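Long-range contacts in putative glucoamylase (Bacteroides caccae ATCC 43185, PDB 4QT9), which is a putative glucoamylase with an alpha/alpha toroid fold, probably a glycoside hydrolase that releases glucose from alpha-glucans: residues A[205-210]-A[260-265]; A[248-253]-A[280-285]; A[254-259]-A[329-334]. One frame throughout, in Å; residues are numbered along the deposited sequence. Where two conformers were deposited one is given.

Interaction 1 of 3, residues A[205-210]-A[260-265]; sequences YNECMI and PLFWAQ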
loop_
_atom_site.group_PDB
_atom_site.type_symbol
_atom_site.label_atom_id
_atom_site.label_comp_id
_atom_site.label_asym_id
_atom_site.label_seq_id
_atom_site.Cartn_x
_atom_site.Cartn_y
_atom_site.Cartn_z
ATOM N N TYR A 205 -10.985 -7.486 -9.880
ATOM C CA TYR A 205 -10.261 -6.373 -9.278
ATOM C C TYR A 205 -9.972 -6.681 -7.814
ATOM O O TYR A 205 -10.825 -7.214 -7.106
ATOM C CB TYR A 205 -11.053 -5.026 -9.405
ATOM C CG TYR A 205 -10.256 -3.848 -8.871
ATOM C CD1 TYR A 205 -9.322 -3.194 -9.669
ATOM C CD2 TYR A 205 -10.382 -3.439 -7.547
ATOM C CE1 TYR A 205 -8.528 -2.166 -9.158
ATOM C CE2 TYR A 205 -9.594 -2.415 -7.023
ATOM C CZ TYR A 205 -8.656 -1.794 -7.828
ATOM O OH TYR A 205 -7.896 -0.772 -7.307
ATOM N N ASN A 206 -8.778 -6.309 -7.367
ATOM C CA ASN A 206 -8.326 -6.400 -5.972
ATOM C C ASN A 206 -7.200 -5.366 -5.828
ATOM O O ASN A 206 -6.974 -4.584 -6.740
ATOM C CB ASN A 206 -7.956 -7.858 -5.506
ATOM C CG ASN A 206 -6.836 -8.520 -6.271
ATOM O OD1 ASN A 206 -5.979 -7.866 -6.852
ATOM N ND2 ASN A 206 -6.811 -9.837 -6.290
ATOM N N GLU A 207 -6.494 -5.355 -4.723
ATOM C CA GLU A 207 -5.428 -4.376 -4.446
ATOM C C GLU A 207 -4.153 -4.518 -5.342
ATOM O O GLU A 207 -3.242 -3.692 -5.204
ATOM C CB GLU A 207 -5.023 -4.508 -2.969
ATOM C CG GLU A 207 -4.190 -5.741 -2.662
ATOM C CD GLU A 207 -4.919 -7.020 -2.303
ATOM O OE1 GLU A 207 -5.967 -7.304 -2.919
ATOM O OE2 GLU A 207 -4.423 -7.761 -1.422
ATOM N N CYS A 208 -4.075 -5.551 -6.214
ATOM C CA CYS A 208 -2.839 -5.927 -6.936
ATOM C C CYS A 208 -2.641 -5.339 -8.341
ATOM O O CYS A 208 -1.732 -5.818 -9.003
ATOM C CB CYS A 208 -2.716 -7.450 -6.986
ATOM S SG CYS A 208 -2.981 -8.261 -5.384
HETATM N N MSE A 209 -3.406 -4.320 -8.803
HETATM C CA MSE A 209 -3.253 -3.823 -10.179
HETATM C C MSE A 209 -1.810 -3.356 -10.529
HETATM O O MSE A 209 -1.326 -3.719 -11.598
HETATM C CB MSE A 209 -4.255 -2.700 -10.520
HETATM C CG MSE A 209 -4.286 -2.355 -12.022
HETATM SE SE MSE A 209 -5.812 -1.211 -12.435
HETATM C CE MSE A 209 -5.070 0.469 -11.962
ATOM N N ILE A 210 -1.138 -2.576 -9.647
ATOM C CA ILE A 210 0.213 -2.044 -9.869
ATOM C C ILE A 210 1.224 -3.194 -10.156
ATOM O O ILE A 210 2.229 -2.981 -10.841
ATOM C CB ILE A 210 0.672 -1.108 -8.688
ATOM C CG1 ILE A 210 1.822 -0.142 -9.080
ATOM C CG2 ILE A 210 1.032 -1.877 -7.398
ATOM C CD1 ILE A 210 1.517 0.810 -10.315
ATOM N N PRO A 260 -12.530 -4.111 0.867
ATOM C CA PRO A 260 -12.012 -3.220 1.928
ATOM C C PRO A 260 -11.372 -2.001 1.260
ATOM O O PRO A 260 -10.852 -2.106 0.127
ATOM C CB PRO A 260 -11.010 -4.098 2.678
ATOM C CG PRO A 260 -10.614 -5.133 1.719
ATOM C CD PRO A 260 -11.805 -5.395 0.850
ATOM N N LEU A 261 -11.454 -0.839 1.923
ATOM C CA LEU A 261 -11.030 0.416 1.313
ATOM C C LEU A 261 -9.543 0.453 0.864
ATOM O O LEU A 261 -9.260 1.172 -0.095
ATOM C CB LEU A 261 -11.382 1.624 2.205
ATOM C CG LEU A 261 -11.613 2.966 1.470
ATOM C CD1 LEU A 261 -12.229 2.784 0.101
ATOM C CD2 LEU A 261 -12.423 3.917 2.306
ATOM N N PHE A 262 -8.637 -0.385 1.432
ATOM C CA PHE A 262 -7.223 -0.356 0.999
ATOM C C PHE A 262 -7.055 -0.742 -0.492
ATOM O O PHE A 262 -6.061 -0.361 -1.106
ATOM C CB PHE A 262 -6.305 -1.203 1.896
ATOM C CG PHE A 262 -6.294 -2.693 1.661
ATOM C CD1 PHE A 262 -7.196 -3.527 2.318
ATOM C CD2 PHE A 262 -5.367 -3.272 0.794
ATOM C CE1 PHE A 262 -7.144 -4.913 2.128
ATOM C CE2 PHE A 262 -5.315 -4.652 0.616
ATOM C CZ PHE A 262 -6.207 -5.460 1.268
ATOM N N TRP A 263 -8.050 -1.444 -1.077
ATOM C CA TRP A 263 -8.033 -1.846 -2.498
ATOM C C TRP A 263 -8.074 -0.631 -3.432
ATOM O O TRP A 263 -7.674 -0.742 -4.572
ATOM C CB TRP A 263 -9.214 -2.750 -2.816
ATOM C CG TRP A 263 -9.121 -4.163 -2.317
ATOM C CD1 TRP A 263 -8.340 -4.635 -1.303
ATOM C CD2 TRP A 263 -9.952 -5.252 -2.727
ATOM N NE1 TRP A 263 -8.618 -5.957 -1.072
ATOM C CE2 TRP A 263 -9.574 -6.376 -1.964
ATOM C CE3 TRP A 263 -10.954 -5.398 -3.702
ATOM C CZ2 TRP A 263 -10.160 -7.636 -2.147
ATOM C CZ3 TRP A 263 -11.562 -6.632 -3.851
ATOM C CH2 TRP A 263 -11.179 -7.730 -3.067
ATOM N N ALA A 264 -8.555 0.526 -2.934
ATOM C CA ALA A 264 -8.632 1.795 -3.660
ATOM C C ALA A 264 -7.373 2.655 -3.450
ATOM O O ALA A 264 -7.257 3.723 -4.054
ATOM C CB ALA A 264 -9.868 2.564 -3.187
ATOM N N GLN A 265 -6.420 2.184 -2.611
ATOM C CA GLN A 265 -5.274 2.975 -2.181
ATOM C C GLN A 265 -3.902 2.447 -2.535
ATOM O O GLN A 265 -3.102 3.253 -2.993
ATOM C CB GLN A 265 -5.326 3.184 -0.643
ATOM C CG GLN A 265 -6.653 3.885 -0.226
ATOM C CD GLN A 265 -7.130 3.662 1.191
ATOM O OE1 GLN A 265 -6.611 2.823 1.945
ATOM N NE2 GLN A 265 -8.126 4.446 1.595
HETATM O O HOH W 1 -4.936 -0.729 -4.721
#
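A backbone CA stands over the indole of Trp-263: that of Asn-206, 3.8 Å from the centroid of the six-membered ring and 18° off the normal, a CH-pi contact. On the same face Glu-207 N lies above the rim, while Pro-260 CD covers the opposite face from within its own segment. The Glu-207 carboxylate lies on the Asn-206 side, with OE1 over the ring face, 3.5 Å from Trp-263 NE1, and the carboxylate plane only 17° from that of the indole. A chi1 of 74°, with CG between the backbone N and the carbonyl carbon, brings Glu-207 CG to 3.6 Å from Phe-262 CE2, which CB also meets. In this alpha/alpha toroid the contact joins the turn leading into helix 209-217 to the 3-10 segment 261-264, and a bound acetate, probably from the crystallisation liquor, lies beside the Glu-207 side chain, consistent with a pocket. An Asx turn, Cys-208 N to Asn-206 OD1, shapes the first segment. Tyr-205 is preceded by a cis peptide bond, and its OH donates to Trp-263 O at 2.7 Å. A water donates to the same Trp-263 O and, weakly, to Glu-207 O.

Interaction 2 of 3, residues A[248-253]-A[280-285]; sequences ELHLRY and YCPSYF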
loop_
_atom_site.group_PDB
_atom_site.type_symbol
_atom_site.label_atom_id
_atom_site.label_comp_id
_atom_site.label_asym_id
_atom_site.label_seq_id
_atom_site.Cartn_x
_atom_site.Cartn_y
_atom_site.Cartn_z
ATOM N N GLU A 248 -22.991 3.449 -7.727
ATOM C CA GLU A 248 -22.601 2.648 -8.875
ATOM C C GLU A 248 -21.101 2.321 -8.871
ATOM O O GLU A 248 -20.252 3.218 -8.845
ATOM C CB GLU A 248 -23.020 3.394 -10.163
ATOM C CG GLU A 248 -22.599 2.746 -11.471
ATOM C CD GLU A 248 -23.370 1.506 -11.874
ATOM O OE1 GLU A 248 -24.592 1.616 -12.135
ATOM O OE2 GLU A 248 -22.740 0.428 -11.968
ATOM N N LEU A 249 -20.781 1.015 -8.912
ATOM C CA LEU A 249 -19.400 0.521 -9.072
ATOM C C LEU A 249 -19.292 -0.150 -10.465
ATOM O O LEU A 249 -20.222 -0.845 -10.897
ATOM C CB LEU A 249 -18.976 -0.421 -7.941
ATOM C CG LEU A 249 -18.991 0.152 -6.508
ATOM C CD1 LEU A 249 -18.714 -0.930 -5.521
ATOM C CD2 LEU A 249 -17.952 1.280 -6.317
ATOM N N HIS A 250 -18.200 0.124 -11.187
ATOM C CA HIS A 250 -18.020 -0.364 -12.564
ATOM C C HIS A 250 -17.361 -1.749 -12.654
ATOM O O HIS A 250 -17.651 -2.507 -13.581
ATOM C CB HIS A 250 -17.160 0.646 -13.348
ATOM C CG HIS A 250 -17.014 0.329 -14.797
ATOM N ND1 HIS A 250 -18.083 0.402 -15.664
ATOM C CD2 HIS A 250 -15.915 -0.060 -15.486
ATOM C CE1 HIS A 250 -17.608 0.051 -16.850
ATOM N NE2 HIS A 250 -16.308 -0.243 -16.787
ATOM N N LEU A 251 -16.482 -2.067 -11.699
ATOM C CA LEU A 251 -15.689 -3.289 -11.750
ATOM C C LEU A 251 -16.247 -4.447 -10.948
ATOM O O LEU A 251 -17.024 -4.243 -10.013
ATOM C CB LEU A 251 -14.249 -2.993 -11.234
ATOM C CG LEU A 251 -13.504 -1.843 -11.911
ATOM C CD1 LEU A 251 -12.187 -1.598 -11.253
ATOM C CD2 LEU A 251 -13.317 -2.100 -13.432
ATOM N N ARG A 252 -15.775 -5.667 -11.293
ATOM C CA ARG A 252 -16.021 -6.896 -10.562
ATOM C C ARG A 252 -14.964 -6.973 -9.445
ATOM O O ARG A 252 -13.779 -7.081 -9.744
ATOM C CB ARG A 252 -15.918 -8.121 -11.499
ATOM C CG ARG A 252 -15.919 -9.446 -10.721
ATOM C CD ARG A 252 -15.327 -10.607 -11.495
ATOM N NE ARG A 252 -13.933 -10.402 -11.905
ATOM C CZ ARG A 252 -13.305 -11.183 -12.778
ATOM N NH1 ARG A 252 -13.928 -12.226 -13.313
ATOM N NH2 ARG A 252 -12.048 -10.929 -13.122
ATOM N N TYR A 253 -15.387 -6.905 -8.177
ATOM C CA TYR A 253 -14.492 -7.015 -7.021
ATOM C C TYR A 253 -14.393 -8.501 -6.673
ATOM O O TYR A 253 -15.400 -9.199 -6.637
ATOM C CB TYR A 253 -15.006 -6.142 -5.849
ATOM C CG TYR A 253 -14.880 -4.664 -6.158
ATOM C CD1 TYR A 253 -15.802 -4.018 -6.985
ATOM C CD2 TYR A 253 -13.810 -3.924 -5.681
ATOM C CE1 TYR A 253 -15.637 -2.683 -7.354
ATOM C CE2 TYR A 253 -13.636 -2.588 -6.038
ATOM C CZ TYR A 253 -14.549 -1.972 -6.880
ATOM O OH TYR A 253 -14.374 -0.651 -7.205
ATOM N N TYR A 280 -10.913 -1.120 -19.545
ATOM C CA TYR A 280 -11.830 -1.647 -18.548
ATOM C C TYR A 280 -12.427 -0.633 -17.562
ATOM O O TYR A 280 -13.324 -1.005 -16.800
ATOM C CB TYR A 280 -11.129 -2.771 -17.785
ATOM C CG TYR A 280 -10.514 -3.757 -18.750
ATOM C CD1 TYR A 280 -11.314 -4.573 -19.547
ATOM C CD2 TYR A 280 -9.134 -3.803 -18.946
ATOM C CE1 TYR A 280 -10.754 -5.461 -20.465
ATOM C CE2 TYR A 280 -8.565 -4.665 -19.882
ATOM C CZ TYR A 280 -9.378 -5.501 -20.628
ATOM O OH TYR A 280 -8.822 -6.389 -21.508
ATOM N N CYS A 281 -11.973 0.620 -17.572
ATOM C CA CYS A 281 -12.495 1.628 -16.648
ATOM C C CYS A 281 -12.343 3.028 -17.255
ATOM O O CYS A 281 -11.207 3.443 -17.504
ATOM C CB CYS A 281 -11.806 1.529 -15.290
ATOM S SG CYS A 281 -12.539 2.578 -14.009
ATOM N N PRO A 282 -13.460 3.768 -17.499
ATOM C CA PRO A 282 -13.343 5.117 -18.089
ATOM C C PRO A 282 -12.661 6.143 -17.162
ATOM O O PRO A 282 -12.211 7.188 -17.655
ATOM C CB PRO A 282 -14.795 5.505 -18.378
ATOM C CG PRO A 282 -15.589 4.727 -17.398
ATOM C CD PRO A 282 -14.879 3.417 -17.261
ATOM N N SER A 283 -12.562 5.837 -15.837
ATOM C CA SER A 283 -11.907 6.681 -14.823
ATOM C C SER A 283 -11.638 5.899 -13.536
ATOM O O SER A 283 -12.572 5.645 -12.761
ATOM C CB SER A 283 -12.756 7.918 -14.496
ATOM O OG SER A 283 -12.170 8.688 -13.451
ATOM N N TYR A 284 -10.360 5.561 -13.282
ATOM C CA TYR A 284 -9.961 4.876 -12.047
ATOM C C TYR A 284 -10.188 5.810 -10.843
ATOM O O TYR A 284 -10.599 5.343 -9.769
ATOM C CB TYR A 284 -8.515 4.344 -12.151
ATOM C CG TYR A 284 -8.478 3.067 -12.969
ATOM C CD1 TYR A 284 -8.870 1.850 -12.414
ATOM C CD2 TYR A 284 -8.170 3.092 -14.324
ATOM C CE1 TYR A 284 -8.905 0.683 -13.173
ATOM C CE2 TYR A 284 -8.191 1.927 -15.094
ATOM C CZ TYR A 284 -8.546 0.722 -14.508
ATOM O OH TYR A 284 -8.608 -0.437 -15.253
ATOM N N PHE A 285 -10.075 7.142 -11.060
ATOM C CA PHE A 285 -10.357 8.115 -9.989
ATOM C C PHE A 285 -11.818 8.010 -9.485
ATOM O O PHE A 285 -12.050 7.968 -8.271
ATOM C CB PHE A 285 -10.084 9.566 -10.454
ATOM C CG PHE A 285 -10.292 10.575 -9.347
ATOM C CD1 PHE A 285 -9.287 10.831 -8.421
ATOM C CD2 PHE A 285 -11.522 11.212 -9.184
ATOM C CE1 PHE A 285 -9.492 11.739 -7.375
ATOM C CE2 PHE A 285 -11.731 12.102 -8.132
ATOM C CZ PHE A 285 -10.711 12.372 -7.241
#
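His-250 of the strand 247-251 meets the loop that leads into helix 284-301, so the contact ties a two-stranded antiparallel hairpin to the N-terminal end of a helix of the alpha/alpha toroid. The bond from CA to CB points toward the loop, and CG is anti to the backbone N (chi1 -174°). Beyond it, CD2 is 3.1 Å from Tyr-280 O, which lies at the ring edge near its plane, and 4.0 Å from Cys-281 CA. At the tip, NE2 is also 3.1 Å from Tyr-280 O and comes within 4.0 Å of Pro-282 CD. That methylene sits over one face of the imidazole, offset toward the rim, in a CH-pi contact 20° off the ring normal; the two side chains reach toward each other tip to tip. Glu-287 OE1 of helix 284-301 accepts from His-250 N, tying the strand directly to the helix. Leu-251 has its CD2 branch against Tyr-280 O and Cys-281 CB, the latter at 4.3 Å. Its CD1 branch approaches the Tyr-284 ring, whose hydroxyl is hydrogen-bonded to Asp-278. Within 280-285, Cys-281 CB stands 3.4 Å above the plane of the Tyr-284 ring, offset toward its rim.

Interaction 3 of 3, residues A[254-259]-A[329-334]; sequences QGTEAG and SPNEQD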
loop_
_atom_site.group_PDB
_atom_site.type_symbol
_atom_site.label_atom_id
_atom_site.label_comp_id
_atom_site.label_asym_id
_atom_site.label_seq_id
_atom_site.Cartn_x
_atom_site.Cartn_y
_atom_site.Cartn_z
ATOM N N GLN A 254 -13.191 -8.995 -6.461
ATOM C CA GLN A 254 -12.973 -10.416 -6.200
ATOM C C GLN A 254 -13.640 -10.915 -4.922
ATOM O O GLN A 254 -13.227 -10.539 -3.838
ATOM C CB GLN A 254 -11.467 -10.724 -6.164
ATOM C CG GLN A 254 -10.873 -10.784 -7.559
ATOM C CD GLN A 254 -11.332 -11.981 -8.337
ATOM O OE1 GLN A 254 -11.484 -13.071 -7.793
ATOM N NE2 GLN A 254 -11.514 -11.827 -9.641
ATOM N N GLY A 255 -14.655 -11.767 -5.077
ATOM C CA GLY A 255 -15.371 -12.385 -3.958
ATOM C C GLY A 255 -16.181 -11.465 -3.059
ATOM O O GLY A 255 -16.460 -11.827 -1.912
ATOM N N THR A 256 -16.587 -10.280 -3.573
ATOM C CA THR A 256 -17.329 -9.270 -2.822
ATOM C C THR A 256 -18.030 -8.262 -3.754
ATOM O O THR A 256 -17.672 -8.159 -4.935
ATOM C CB THR A 256 -16.386 -8.558 -1.825
ATOM O OG1 THR A 256 -17.133 -7.602 -1.075
ATOM C CG2 THR A 256 -15.174 -7.895 -2.490
ATOM N N GLU A 257 -19.067 -7.548 -3.231
ATOM C CA GLU A 257 -19.742 -6.495 -3.990
ATOM C C GLU A 257 -18.897 -5.205 -3.909
ATOM O O GLU A 257 -18.977 -4.363 -4.792
ATOM C CB GLU A 257 -21.181 -6.237 -3.467
ATOM C CG GLU A 257 -22.265 -7.192 -3.929
ATOM C CD GLU A 257 -23.683 -6.617 -3.888
ATOM O OE1 GLU A 257 -24.363 -6.722 -2.837
ATOM O OE2 GLU A 257 -24.056 -5.940 -4.878
ATOM N N ALA A 258 -18.122 -5.041 -2.824
ATOM C CA ALA A 258 -17.267 -3.864 -2.560
ATOM C C ALA A 258 -16.185 -4.237 -1.546
ATOM O O ALA A 258 -16.473 -4.573 -0.396
ATOM C CB ALA A 258 -18.108 -2.690 -2.054
ATOM N N GLY A 259 -14.946 -4.208 -1.975
ATOM C CA GLY A 259 -13.854 -4.628 -1.105
ATOM C C GLY A 259 -13.500 -3.679 0.027
ATOM O O GLY A 259 -14.038 -2.562 0.125
ATOM N N SER A 329 -14.826 -4.847 5.843
ATOM C CA SER A 329 -15.277 -4.248 4.591
ATOM C C SER A 329 -16.734 -3.747 4.791
ATOM O O SER A 329 -17.352 -4.089 5.822
ATOM C CB SER A 329 -15.124 -5.228 3.421
ATOM O OG SER A 329 -16.263 -6.051 3.249
ATOM N N PRO A 330 -17.286 -2.886 3.863
ATOM C CA PRO A 330 -18.627 -2.331 4.104
ATOM C C PRO A 330 -19.776 -3.306 3.795
ATOM O O PRO A 330 -20.504 -3.141 2.811
ATOM C CB PRO A 330 -18.648 -1.096 3.203
ATOM C CG PRO A 330 -17.807 -1.483 2.033
ATOM C CD PRO A 330 -16.698 -2.322 2.614
ATOM N N ASN A 331 -19.939 -4.312 4.663
ATOM C CA ASN A 331 -21.020 -5.300 4.665
ATOM C C ASN A 331 -21.146 -5.893 6.086
ATOM O O ASN A 331 -20.148 -6.006 6.795
ATOM C CB ASN A 331 -20.834 -6.389 3.588
ATOM C CG ASN A 331 -19.698 -7.340 3.836
ATOM O OD1 ASN A 331 -19.753 -8.187 4.729
ATOM N ND2 ASN A 331 -18.681 -7.273 3.001
ATOM N N GLU A 332 -22.355 -6.309 6.460
ATOM C CA GLU A 332 -22.723 -6.826 7.771
ATOM C C GLU A 332 -21.962 -8.082 8.202
ATOM O O GLU A 332 -21.847 -8.317 9.410
ATOM C CB GLU A 332 -24.239 -7.088 7.841
ATOM C CG GLU A 332 -25.026 -5.795 7.865
ATOM C CD GLU A 332 -26.503 -5.948 8.155
ATOM O OE1 GLU A 332 -26.850 -6.216 9.329
ATOM O OE2 GLU A 332 -27.316 -5.749 7.222
ATOM N N GLN A 333 -21.418 -8.857 7.254
ATOM C CA GLN A 333 -20.636 -10.063 7.573
ATOM C C GLN A 333 -19.193 -9.717 8.012
ATOM O O GLN A 333 -18.635 -10.385 8.888
ATOM C CB GLN A 333 -20.602 -11.025 6.367
ATOM C CG GLN A 333 -21.930 -11.772 6.125
ATOM C CD GLN A 333 -23.108 -10.885 5.741
ATOM O OE1 GLN A 333 -23.022 -10.030 4.847
ATOM N NE2 GLN A 333 -24.236 -11.067 6.420
ATOM N N ASP A 334 -18.601 -8.679 7.404
ATOM C CA ASP A 334 -17.206 -8.288 7.647
ATOM C C ASP A 334 -17.096 -7.132 8.647
ATOM O O ASP A 334 -16.014 -6.922 9.223
ATOM C CB ASP A 334 -16.521 -7.922 6.318
ATOM C CG ASP A 334 -16.497 -9.034 5.269
ATOM O OD1 ASP A 334 -16.417 -10.232 5.659
ATOM O OD2 ASP A 334 -16.518 -8.710 4.064
HETATM O O HOH W 2 -15.389 -7.804 1.248
HETATM O O HOH W 3 -18.718 -5.480 0.824
#
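Two turns built on polar side chains, an ST turn at Thr-256 and an Asx motif at Asn-331, face each other here through two waters, where loops of the alpha/alpha toroid meet beside helix 284-301. Thr-256 OG1 accepts from Ala-258 N, closing the ST turn. On the other side Asn-331 OD1 accepts from Asp-334 N at 3.0 Å, with the donor above the carbonyl plane, and more weakly from Gln-333 N; Pro-330, just before it, is the centre of an inverse gamma turn.

Direct touching falls to smaller groups. Pro-330 CD rests against two backbone oxygens, 3.7 Å from Gly-259 O and 3.8 Å from Ala-258 O, and Pro-330 CG approaches Ala-258 CB. Ser-329 CB meets the carbonyl carbon of Gly-259. Leu-291 packs on Ala-258, and Asn-295 and Tyr-298 on Pro-330, so helix 284-301 backs both loops.

The polar joint is centred on Asp-334 OD2. In the conformer given, Ser-329 OG donates to the anti lone pair of that oxygen, whereas Asn-331 ND2 comes from above the carboxylate plane at 2.8 Å. In this conformer two protein donors meet one oxygen, which would tend to favour its negative charge. One water links it to Thr-256 OG1, donating to OD2 at 3.2 Å. The other bridges the backbone to the amide: it donates to Ala-258 O at 2.7 Å and accepts from Asn-331 ND2.

Each contact takes one segment from the continuous run 248-265, which passes from the hairpin strand toward the interior. Interaction 1, its centre about 8 Å from that of the chain, is partly buried; interactions 2 and 3, with centres about 19 Å out on the same side, are nonetheless buried. All three have side chains on helix 284-301. Tyr-205 of interaction 1 joins it to both others: its N lies 2.8 Å from Arg-252 O of interaction 2 and its O 3.0 Å from Gln-254 N of interaction 3, both probable hydrogen bonds. The chemistry differs: aromatic faces and a direct tyrosine bond in interaction 1, an imidazole and aliphatic packing in interaction 2, water-bridged polar turns in interaction 3.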